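Local coordinates for putative lipoprotein (Campylobacter jejuni subsp. jejuni, PDB 2G5G) that binds heme as a cofacial pair linked to dimerization and probably takes part in bacterial heme transport, at residues F19-T24 with S258-I263; A86-N91 with N141-E146; Q170-I175 with E188-L193. All blocks are in the same frame, centred on the assembly; numbering follows the deposited sequence.

Interaction 1 of 3, residues F19-T24 with S258-I263; sequences FYILDT and SDYVLI
Tyr20 carries CG in the crowded position between its backbone N and carbonyl carbon (chi1 63°), and Ile263 across from it holds CG2 anti to its own N, where it meets Tyr20 OH. The Tyr20 ring lies with Ile263 CB over one face, toward the rim, in a CH-pi contact 4.1 Å from the ring centroid. CD1 of Ile263 reaches on to CD1 of Leu22 at 3.5 Å. These residues share a face of the sheet with Val261, whose CG1 touches CB of Leu22. Strands 19-23 and 260-264 run antiparallel here within the mixed sheet, with Tyr20-Ile263 and Leu22-Val261 as hydrogen-bonded pairs; Ile263 N lies 2.8 Å from Tyr20 O. On the other face Ile21 CG1 packs beside Leu262 CG at 3.9 Å, where Met35 of helix 32-39 touches both Ile21 and Tyr260. Asp23 and Tyr260 meet there through a water that donates to Asp23 OD2 and lies 2.9 Å from Tyr260 OH; Asp23 OD1 accepts from His25 N. Past the strand end, Thr24 is gripped twice: its N donates to Asp259 O from above the carbonyl plane, and its OG1 donates to Ser258 O at 2.6 Å.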
loop_
_atom_site.group_PDB
_atom_site.type_symbol
_atom_site.label_atom_id
_atom_site.label_comp_id
_atom_site.label_asym_id
_atom_site.label_seq_id
_atom_site.Cartn_x
_atom_site.Cartn_y
_atom_site.Cartn_z
ATOM N N PHE A 19 -19.081 28.947 -15.347
ATOM C CA PHE A 19 -19.683 27.617 -15.269
ATOM C C PHE A 19 -21.151 27.639 -15.636
ATOM O O PHE A 19 -21.796 28.690 -15.658
ATOM C CB PHE A 19 -19.525 27.025 -13.851
ATOM C CG PHE A 19 -20.510 27.572 -12.851
ATOM C CD1 PHE A 19 -21.716 26.914 -12.600
ATOM C CD2 PHE A 19 -20.230 28.746 -12.153
ATOM C CE1 PHE A 19 -22.623 27.422 -11.678
ATOM C CE2 PHE A 19 -21.138 29.272 -11.218
ATOM C CZ PHE A 19 -22.328 28.616 -10.976
ATOM N N TYR A 20 -21.701 26.456 -15.901
ATOM C CA TYR A 20 -23.144 26.327 -15.938
ATOM C C TYR A 20 -23.517 24.941 -15.383
ATOM O O TYR A 20 -22.646 24.149 -14.996
ATOM C CB TYR A 20 -23.716 26.595 -17.338
ATOM C CG TYR A 20 -23.265 25.613 -18.410
ATOM C CD1 TYR A 20 -24.040 24.495 -18.733
ATOM C CD2 TYR A 20 -22.085 25.825 -19.126
ATOM C CE1 TYR A 20 -23.638 23.605 -19.713
ATOM C CE2 TYR A 20 -21.669 24.932 -20.107
ATOM C CZ TYR A 20 -22.460 23.837 -20.402
ATOM O OH TYR A 20 -22.048 22.945 -21.350
ATOM N N ILE A 21 -24.807 24.692 -15.302
ATOM C CA ILE A 21 -25.328 23.462 -14.690
ATOM C C ILE A 21 -26.292 22.799 -15.641
ATOM O O ILE A 21 -27.175 23.463 -16.169
ATOM C CB ILE A 21 -26.122 23.791 -13.410
ATOM C CG1 ILE A 21 -25.248 24.568 -12.417
ATOM C CG2 ILE A 21 -26.727 22.492 -12.763
ATOM C CD1 ILE A 21 -26.055 25.273 -11.367
ATOM N N LEU A 22 -26.143 21.492 -15.829
ATOM C CA LEU A 22 -27.133 20.701 -16.519
ATOM C C LEU A 22 -27.836 19.776 -15.543
ATOM O O LEU A 22 -27.193 19.143 -14.733
ATOM C CB LEU A 22 -26.478 19.809 -17.571
ATOM C CG LEU A 22 -25.884 20.428 -18.830
ATOM C CD1 LEU A 22 -25.255 19.298 -19.633
ATOM C CD2 LEU A 22 -26.978 21.121 -19.645
ATOM N N ASP A 23 -29.151 19.711 -15.661
ATOM C CA ASP A 23 -29.944 18.580 -15.199
ATOM C C ASP A 23 -29.531 17.408 -16.119
ATOM O O ASP A 23 -29.696 17.497 -17.350
ATOM C CB ASP A 23 -31.408 18.942 -15.408
ATOM C CG ASP A 23 -32.367 17.866 -14.937
ATOM O OD1 ASP A 23 -32.062 16.671 -15.054
ATOM O OD2 ASP A 23 -33.461 18.227 -14.479
ATOM N N THR A 24 -28.981 16.330 -15.569
ATOM C CA THR A 24 -28.505 15.237 -16.449
ATOM C C THR A 24 -29.648 14.359 -17.023
ATOM O O THR A 24 -29.431 13.597 -17.966
ATOM C CB THR A 24 -27.516 14.285 -15.730
ATOM O OG1 THR A 24 -28.213 13.637 -14.656
ATOM C CG2 THR A 24 -26.247 15.006 -15.252
ATOM N N SER A 258 -24.624 11.146 -12.318
ATOM C CA SER A 258 -25.130 12.133 -11.360
ATOM C C SER A 258 -26.512 12.634 -11.826
ATOM O O SER A 258 -26.972 12.233 -12.883
ATOM C CB SER A 258 -24.097 13.262 -11.243
ATOM O OG SER A 258 -24.078 14.076 -12.408
ATOM N N ASP A 259 -27.169 13.470 -11.027
ATOM C CA ASP A 259 -28.452 14.098 -11.389
ATOM C C ASP A 259 -28.274 15.528 -11.901
ATOM O O ASP A 259 -29.112 16.052 -12.669
ATOM C CB ASP A 259 -29.390 14.084 -10.174
ATOM C CG ASP A 259 -29.640 12.665 -9.682
ATOM O OD1 ASP A 259 -30.185 11.856 -10.494
ATOM O OD2 ASP A 259 -29.247 12.333 -8.535
ATOM N N TYR A 260 -27.194 16.159 -11.468
ATOM C CA TYR A 260 -26.815 17.499 -11.941
ATOM C C TYR A 260 -25.332 17.477 -12.187
ATOM O O TYR A 260 -24.587 16.734 -11.510
ATOM C CB TYR A 260 -27.178 18.600 -10.907
ATOM C CG TYR A 260 -28.664 18.690 -10.670
ATOM C CD1 TYR A 260 -29.263 17.967 -9.616
ATOM C CD2 TYR A 260 -29.486 19.438 -11.510
ATOM C CE1 TYR A 260 -30.633 18.028 -9.405
ATOM C CE2 TYR A 260 -30.872 19.501 -11.308
ATOM C CZ TYR A 260 -31.430 18.779 -10.255
ATOM O OH TYR A 260 -32.787 18.754 -10.024
ATOM N N VAL A 261 -24.861 18.292 -13.146
ATOM C CA VAL A 261 -23.436 18.367 -13.339
ATOM C C VAL A 261 -23.075 19.829 -13.552
ATOM O O VAL A 261 -23.786 20.572 -14.233
ATOM C CB VAL A 261 -22.923 17.363 -14.463
ATOM C CG1 VAL A 261 -23.603 17.636 -15.785
ATOM C CG2 VAL A 261 -21.396 17.369 -14.566
ATOM N N LEU A 262 -22.009 20.252 -12.882
ATOM C CA LEU A 262 -21.484 21.589 -13.086
ATOM C C LEU A 262 -20.404 21.494 -14.117
ATOM O O LEU A 262 -19.522 20.653 -14.013
ATOM C CB LEU A 262 -20.930 22.184 -11.784
ATOM C CG LEU A 262 -21.994 22.952 -11.016
ATOM C CD1 LEU A 262 -22.890 21.910 -10.314
ATOM C CD2 LEU A 262 -21.336 23.898 -9.958
ATOM N N ILE A 263 -20.494 22.351 -15.122
ATOM C CA ILE A 263 -19.601 22.283 -16.280
ATOM C C ILE A 263 -18.873 23.616 -16.328
ATOM O O ILE A 263 -19.511 24.668 -16.297
ATOM C CB ILE A 263 -20.371 22.033 -17.603
ATOM C CG1 ILE A 263 -21.041 20.648 -17.574
ATOM C CG2 ILE A 263 -19.415 22.134 -18.816
ATOM C CD1 ILE A 263 -22.069 20.435 -18.659
HETATM O O HOH W 1 -34.093 19.755 -12.412
HETATM O O HOH W 2 -31.950 15.854 -12.129
#

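Interaction 2 of 3, residues A86-N91 with N141-E146; sequences ASTEQN and NLSRSE
Ser87 N donates a nearly straight bond to Asn141 O, 2.8 Å long and in the carbonyl plane on a lone pair, while Ala86 brings its CA to 3.3 Å from the same oxygen. Ala86 and Asn141 thus form a parallel bridge at the end of strand 137-141, outermost in the sheet of this chain, and directly beyond it Ser143 and Glu146 build a capping box at the start of helix 144-151. Ala86 CB lies against the short link between bridge and cap, 3.5 Å from Leu142 O. Thr88 approaches from the 3-10 turn at 87-89: OG1 touches Ser143 CB at 3.6 Å, and CG2 meets Glu146 OE2 tip to tip.

Behind these contacts, the capping box sets the positions of Ser143 and Glu146. Ser143 OG, placed between the backbone N and the carbonyl carbon (chi1 63°), accepts from Glu146 N at 3.0 Å. In return the Glu146 chain, extended beyond CG, brings its carboxylate back to the helix start. Further out, Arg203 of helix 187-210 makes a salt bridge with Glu146 OE1, and would be expected to offset its charge, while Asn141 ND2 donates to Glu83 O. Leu142 points away from the 86-91 segment and packs on Phe199 of that same long helix. The reciprocal bond of the box runs from Ser143 N to Glu146 OE2, 2.9 Å, where OE2 uses its anti lone pair.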
loop_
_atom_site.group_PDB
_atom_site.type_symbol
_atom_site.label_atom_id
_atom_site.label_comp_id
_atom_site.label_asym_id
_atom_site.label_seq_id
_atom_site.Cartn_x
_atom_site.Cartn_y
_atom_site.Cartn_z
ATOM N N ALA A 86 -12.905 9.665 9.014
ATOM C CA ALA A 86 -13.477 8.363 9.310
ATOM C C ALA A 86 -14.670 8.453 10.262
ATOM O O ALA A 86 -14.700 9.330 11.129
ATOM C CB ALA A 86 -12.409 7.408 9.882
ATOM N N SER A 87 -15.624 7.531 10.103
ATOM C CA SER A 87 -16.840 7.483 10.952
ATOM C C SER A 87 -16.502 7.105 12.409
ATOM O O SER A 87 -17.218 7.477 13.344
ATOM C CB SER A 87 -17.859 6.502 10.370
ATOM O OG SER A 87 -17.410 5.173 10.484
ATOM N N THR A 88 -15.410 6.355 12.573
ATOM C CA THR A 88 -14.814 6.041 13.895
ATOM C C THR A 88 -14.402 7.281 14.706
ATOM O O THR A 88 -14.202 7.188 15.919
ATOM C CB THR A 88 -13.548 5.159 13.736
ATOM O OG1 THR A 88 -12.626 5.812 12.849
ATOM C CG2 THR A 88 -13.909 3.803 13.196
ATOM N N GLU A 89 -14.275 8.424 14.040
ATOM C CA GLU A 89 -13.855 9.679 14.655
ATOM C C GLU A 89 -15.015 10.484 15.255
ATOM O O GLU A 89 -14.793 11.551 15.804
ATOM C CB GLU A 89 -13.159 10.546 13.599
ATOM C CG GLU A 89 -11.895 11.248 14.049
ATOM C CD GLU A 89 -10.752 10.275 14.331
ATOM O OE1 GLU A 89 -10.751 9.155 13.768
ATOM O OE2 GLU A 89 -9.860 10.626 15.116
ATOM N N GLN A 90 -16.246 9.992 15.138
ATOM C CA GLN A 90 -17.416 10.824 15.431
ATOM C C GLN A 90 -17.466 11.383 16.860
ATOM O O GLN A 90 -17.768 12.569 17.065
ATOM C CB GLN A 90 -18.728 10.116 15.070
ATOM C CG GLN A 90 -19.895 11.092 14.901
ATOM C CD GLN A 90 -19.609 12.166 13.876
ATOM O OE1 GLN A 90 -19.132 11.869 12.774
ATOM N NE2 GLN A 90 -19.904 13.419 14.218
ATOM N N ASN A 91 -17.152 10.546 17.841
ATOM C CA ASN A 91 -17.100 11.033 19.234
ATOM C C ASN A 91 -16.215 12.250 19.346
ATOM O O ASN A 91 -16.622 13.261 19.899
ATOM C CB ASN A 91 -16.633 9.935 20.185
ATOM C CG ASN A 91 -17.674 8.855 20.375
ATOM O OD1 ASN A 91 -18.886 9.098 20.228
ATOM N ND2 ASN A 91 -17.216 7.644 20.718
ATOM N N ASN A 141 -16.212 7.873 6.423
ATOM C CA ASN A 141 -15.368 6.826 5.829
ATOM C C ASN A 141 -14.882 5.718 6.797
ATOM O O ASN A 141 -15.056 5.790 8.025
ATOM C CB ASN A 141 -14.144 7.526 5.207
ATOM C CG ASN A 141 -13.632 6.839 3.926
ATOM O OD1 ASN A 141 -13.926 5.681 3.661
ATOM N ND2 ASN A 141 -12.859 7.580 3.143
ATOM N N LEU A 142 -14.270 4.692 6.217
ATOM C CA LEU A 142 -13.442 3.716 6.937
ATOM C C LEU A 142 -12.258 4.381 7.652
ATOM O O LEU A 142 -11.739 5.378 7.171
ATOM C CB LEU A 142 -12.839 2.743 5.917
ATOM C CG LEU A 142 -13.423 1.348 5.680
ATOM C CD1 LEU A 142 -14.873 1.145 6.115
ATOM C CD2 LEU A 142 -13.174 0.931 4.221
ATOM N N SER A 143 -11.808 3.807 8.769
ATOM C CA SER A 143 -10.513 4.207 9.350
ATOM C C SER A 143 -9.339 3.565 8.572
ATOM O O SER A 143 -9.536 2.592 7.859
ATOM C CB SER A 143 -10.424 3.779 10.819
ATOM O OG SER A 143 -10.473 2.377 10.921
ATOM N N ARG A 144 -8.139 4.128 8.712
ATOM C CA ARG A 144 -6.873 3.505 8.233
ATOM C C ARG A 144 -6.779 2.044 8.632
ATOM O O ARG A 144 -6.506 1.175 7.799
ATOM C CB ARG A 144 -5.650 4.231 8.811
ATOM C CG ARG A 144 -5.390 5.633 8.276
ATOM C CD ARG A 144 -4.458 5.611 7.073
ATOM N NE ARG A 144 -3.996 6.955 6.723
ATOM C CZ ARG A 144 -2.925 7.543 7.258
ATOM N NH1 ARG A 144 -2.192 6.922 8.181
ATOM N NH2 ARG A 144 -2.586 8.766 6.882
ATOM N N SER A 145 -7.018 1.781 9.916
ATOM C CA SER A 145 -6.968 0.435 10.490
ATOM C C SER A 145 -7.980 -0.483 9.838
ATOM O O SER A 145 -7.684 -1.657 9.572
ATOM C CB SER A 145 -7.236 0.492 11.996
ATOM O OG SER A 145 -6.835 1.762 12.500
ATOM N N GLU A 146 -9.191 0.041 9.602
ATOM C CA GLU A 146 -10.219 -0.715 8.894
ATOM C C GLU A 146 -9.773 -1.055 7.460
ATOM O O GLU A 146 -9.996 -2.165 6.982
ATOM C CB GLU A 146 -11.562 0.050 8.885
ATOM C CG GLU A 146 -12.513 -0.373 10.021
ATOM C CD GLU A 146 -13.650 0.614 10.266
ATOM O OE1 GLU A 146 -14.625 0.207 10.923
ATOM O OE2 GLU A 146 -13.543 1.780 9.833
#

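Interaction 3 of 3, residues Q170-I175 with E188-L193; sequences QLFDII and ELLDKL. With HEM (protoporphyrin IX containing Fe), chain B.
Phe172 reaches Leu190 and Asp191 because its CG stands anti to the backbone N (chi1 -169°), beside the carbonyl carbon. The ring crosses the Leu190 side chain at about a right angle: CE1 lies 3.6 Å from Leu190 CB, and CZ touches Leu190 CD1. At the ring edge, close to its plane, Asp191 OD1 sits 3.3 Å from both CD1 and CE1 of Phe172. The carboxylate is turned 61° against the ring, and this oxygen would be favourably placed toward the slightly positive ring hydrogens.

Ile175 points toward the other helix, and its CG2, anti to the backbone N, touches two leucines. It meets Leu190 CD2 at 3.8 Å, the two side chains running past one another in opposing senses, and Leu193 CD1 at 3.7 Å, where the chains cross obliquely. The CD1 branch of Ile175 lies against the backbone carbonyl of Leu193. The arrangement is a largely apolar helix-helix crossing without hydrogen bonds between the segments, the local axes of helices 165-179 and 187-210 approaching to 9.3 Å at 114°. Val194, one residue further along, also packs on Phe172.

Through Leu193 the crossing leads directly to the chain B heme, to which Lys200 NZ of the second subunit is also hydrogen-bonded. Leu193 CD1, besides touching Ile175, lies 3.5 Å from the heme methyl CMC, while CD2 approaches CMC and the meso carbon CHC. Leu189 adds a second heme contact: CD2 comes within 3.5 Å of heme CHD, and CD1 lies near C4C. Lys192 of this turn makes a cation-pi contact with Tyr151, another residue of the heme pocket.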
loop_
_atom_site.group_PDB
_atom_site.type_symbol
_atom_site.label_atom_id
_atom_site.label_comp_id
_atom_site.label_asym_id
_atom_site.label_seq_id
_atom_site.Cartn_x
_atom_site.Cartn_y
_atom_site.Cartn_z
ATOM N N GLN A 170 -16.004 -2.438 -13.482
ATOM C CA GLN A 170 -15.844 -1.017 -13.781
ATOM C C GLN A 170 -14.862 -0.393 -12.805
ATOM O O GLN A 170 -14.049 0.426 -13.199
ATOM C CB GLN A 170 -17.169 -0.247 -13.748
ATOM C CG GLN A 170 -18.126 -0.570 -14.902
ATOM C CD GLN A 170 -19.506 0.056 -14.689
ATOM O OE1 GLN A 170 -20.424 -0.594 -14.193
ATOM N NE2 GLN A 170 -19.640 1.323 -15.050
ATOM N N LEU A 171 -14.970 -0.768 -11.528
ATOM C CA LEU A 171 -14.056 -0.277 -10.507
ATOM C C LEU A 171 -12.623 -0.787 -10.761
ATOM O O LEU A 171 -11.660 -0.052 -10.587
ATOM C CB LEU A 171 -14.544 -0.697 -9.112
ATOM C CG LEU A 171 -15.642 0.201 -8.474
ATOM C CD1 LEU A 171 -16.074 -0.373 -7.135
ATOM C CD2 LEU A 171 -15.205 1.653 -8.314
ATOM N N PHE A 172 -12.511 -2.050 -11.145
ATOM C CA PHE A 172 -11.219 -2.661 -11.543
ATOM C C PHE A 172 -10.477 -1.810 -12.579
ATOM O O PHE A 172 -9.318 -1.435 -12.362
ATOM C CB PHE A 172 -11.474 -4.061 -12.085
ATOM C CG PHE A 172 -10.222 -4.884 -12.289
ATOM C CD1 PHE A 172 -9.806 -5.793 -11.315
ATOM C CD2 PHE A 172 -9.465 -4.754 -13.458
ATOM C CE1 PHE A 172 -8.637 -6.560 -11.500
ATOM C CE2 PHE A 172 -8.298 -5.514 -13.655
ATOM C CZ PHE A 172 -7.889 -6.417 -12.675
ATOM N N ASP A 173 -11.163 -1.471 -13.676
ATOM C CA ASP A 173 -10.553 -0.727 -14.795
ATOM C C ASP A 173 -10.273 0.720 -14.453
ATOM O O ASP A 173 -9.310 1.317 -14.945
ATOM C CB ASP A 173 -11.436 -0.760 -16.057
ATOM C CG ASP A 173 -11.728 -2.171 -16.563
ATOM O OD1 ASP A 173 -10.982 -3.143 -16.266
ATOM O OD2 ASP A 173 -12.732 -2.302 -17.286
ATOM N N ILE A 174 -11.141 1.314 -13.633
ATOM C CA ILE A 174 -10.924 2.691 -13.179
ATOM C C ILE A 174 -9.648 2.798 -12.334
ATOM O O ILE A 174 -8.850 3.722 -12.497
ATOM C CB ILE A 174 -12.135 3.204 -12.358
ATOM C CG1 ILE A 174 -13.280 3.599 -13.295
ATOM C CG2 ILE A 174 -11.732 4.390 -11.481
ATOM C CD1 ILE A 174 -14.639 3.809 -12.595
ATOM N N ILE A 175 -9.480 1.851 -11.419
ATOM C CA ILE A 175 -8.366 1.872 -10.491
ATOM C C ILE A 175 -7.080 1.502 -11.236
ATOM O O ILE A 175 -6.028 2.129 -11.041
ATOM C CB ILE A 175 -8.632 0.937 -9.292
ATOM C CG1 ILE A 175 -9.827 1.471 -8.460
ATOM C CG2 ILE A 175 -7.391 0.847 -8.403
ATOM C CD1 ILE A 175 -10.329 0.494 -7.398
ATOM N N GLU A 188 -3.973 -9.287 -8.342
ATOM C CA GLU A 188 -4.309 -9.530 -6.949
ATOM C C GLU A 188 -4.421 -8.220 -6.183
ATOM O O GLU A 188 -5.342 -8.048 -5.372
ATOM C CB GLU A 188 -3.310 -10.491 -6.298
ATOM C CG GLU A 188 -3.680 -11.953 -6.520
ATOM C CD GLU A 188 -2.556 -12.941 -6.167
ATOM O OE1 GLU A 188 -1.385 -12.714 -6.566
ATOM O OE2 GLU A 188 -2.862 -13.963 -5.498
ATOM N N LEU A 189 -3.497 -7.304 -6.472
ATOM C CA LEU A 189 -3.524 -5.954 -5.933
ATOM C C LEU A 189 -4.807 -5.193 -6.317
ATOM O O LEU A 189 -5.425 -4.546 -5.464
ATOM C CB LEU A 189 -2.294 -5.155 -6.388
ATOM C CG LEU A 189 -2.321 -3.671 -6.003
ATOM C CD1 LEU A 189 -2.283 -3.496 -4.489
ATOM C CD2 LEU A 189 -1.201 -2.903 -6.672
ATOM N N LEU A 190 -5.188 -5.272 -7.593
ATOM C CA LEU A 190 -6.327 -4.510 -8.101
ATOM C C LEU A 190 -7.635 -5.002 -7.488
ATOM O O LEU A 190 -8.508 -4.191 -7.166
ATOM C CB LEU A 190 -6.374 -4.510 -9.632
ATOM C CG LEU A 190 -5.414 -3.561 -10.351
ATOM C CD1 LEU A 190 -5.277 -3.954 -11.829
ATOM C CD2 LEU A 190 -5.832 -2.097 -10.204
ATOM N N ASP A 191 -7.754 -6.313 -7.293
ATOM C CA ASP A 191 -8.933 -6.884 -6.664
ATOM C C ASP A 191 -9.043 -6.453 -5.193
ATOM O O ASP A 191 -10.148 -6.350 -4.669
ATOM C CB ASP A 191 -8.942 -8.416 -6.756
ATOM C CG ASP A 191 -9.375 -8.945 -8.143
ATOM O OD1 ASP A 191 -9.915 -8.176 -8.983
ATOM O OD2 ASP A 191 -9.170 -10.160 -8.387
ATOM N N LYS A 192 -7.899 -6.216 -4.545
ATOM C CA LYS A 192 -7.871 -5.747 -3.168
ATOM C C LYS A 192 -8.318 -4.287 -3.096
ATOM O O LYS A 192 -9.064 -3.906 -2.196
ATOM C CB LYS A 192 -6.460 -5.859 -2.577
ATOM C CG LYS A 192 -6.058 -7.224 -2.068
ATOM C CD LYS A 192 -4.701 -7.113 -1.393
ATOM C CE LYS A 192 -3.885 -8.413 -1.490
ATOM N NZ LYS A 192 -2.470 -8.138 -1.048
ATOM N N LEU A 193 -7.828 -3.484 -4.032
ATOM C CA LEU A 193 -8.183 -2.085 -4.127
ATOM C C LEU A 193 -9.671 -1.908 -4.488
ATOM O O LEU A 193 -10.321 -0.999 -3.976
ATOM C CB LEU A 193 -7.278 -1.354 -5.124
ATOM C CG LEU A 193 -5.772 -1.292 -4.816
ATOM C CD1 LEU A 193 -5.053 -0.328 -5.780
ATOM C CD2 LEU A 193 -5.475 -0.916 -3.366
HETATM C CHA HEM B . 2.601 -4.287 -0.579
HETATM C CHB HEM B . -0.779 -2.315 2.373
HETATM C CHC HEM B . -2.542 0.389 -1.241
HETATM C CHD HEM B . 0.873 -1.472 -4.184
HETATM C C1A HEM B . 1.819 -4.003 0.534
HETATM C C2A HEM B . 1.926 -4.637 1.844
HETATM C C3A HEM B . 0.995 -4.088 2.645
HETATM C C4A HEM B . 0.269 -3.086 1.890
HETATM C CMA HEM B . 0.722 -4.435 4.125
HETATM C CAA HEM B . 2.938 -5.756 2.215
HETATM C CBA HEM B . 4.324 -5.164 2.478
HETATM C CGA HEM B . 5.476 -6.137 2.223
HETATM O O1A HEM B . 5.278 -7.387 2.304
HETATM O O2A HEM B . 6.612 -5.653 1.940
HETATM C C1B HEM B . -1.627 -1.495 1.651
HETATM C C2B HEM B . -2.897 -0.934 2.094
HETATM C C3B HEM B . -3.394 -0.184 1.101
HETATM C C4B HEM B . -2.450 -0.236 -0.014
HETATM C CMB HEM B . -3.555 -1.174 3.469
HETATM C CAB HEM B . -4.739 0.594 1.154
HETATM C CBB HEM B . -5.097 1.435 0.174
HETATM C C1C HEM B . -1.753 0.136 -2.345
HETATM C C2C HEM B . -1.881 0.770 -3.646
HETATM C C3C HEM B . -0.936 0.259 -4.448
HETATM C C4C HEM B . -0.177 -0.722 -3.691
HETATM C CMC HEM B . -2.923 1.851 -4.016
HETATM C CAC HEM B . -0.682 0.627 -5.931
HETATM C CBC HEM B . -0.473 1.896 -6.303
HETATM C C1D HEM B . 1.669 -2.397 -3.537
HETATM C C2D HEM B . 2.783 -3.109 -4.128
HETATM C C3D HEM B . 3.337 -3.995 -3.003
HETATM C C4D HEM B . 2.499 -3.722 -1.844
HETATM C CMD HEM B . 3.296 -2.994 -5.581
HETATM C CAD HEM B . 4.540 -4.965 -3.097
HETATM C CBD HEM B . 5.546 -4.606 -2.005
HETATM C CGD HEM B . 6.901 -4.299 -2.596
HETATM O O1D HEM B . 7.274 -3.097 -2.648
HETATM O O2D HEM B . 7.619 -5.252 -3.010
HETATM N NA HEM B . 0.789 -3.066 0.599
HETATM N NB HEM B . -1.395 -1.038 0.367
HETATM N NC HEM B . -0.694 -0.765 -2.412
HETATM N ND HEM B . 1.545 -2.790 -2.213
HETATM FE FE HEM B . -0.090 -2.021 -0.976
#

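Interaction 1 brings together strands near the two ends of the modelled chain, and interactions 2 and 3 follow one another within the long connection between them. Interactions 1 and 2 lie on opposite sides of the chain's centre, 31 Å apart between centres: interaction 1 pairs two strands of the mixed sheet, and interaction 2 sits at the C-terminal end of strand 137-141. Interactions 2 and 3 have centres 22 Å apart and are related through helix 187-210, which supplies one segment of interaction 3, packs against interaction 2 and carries pocket residues for the cofacial heme pair. Interaction 1 lies away from the hemes, toward the 28-29 side of the sheet, its centre 28 Å from that of interaction 3.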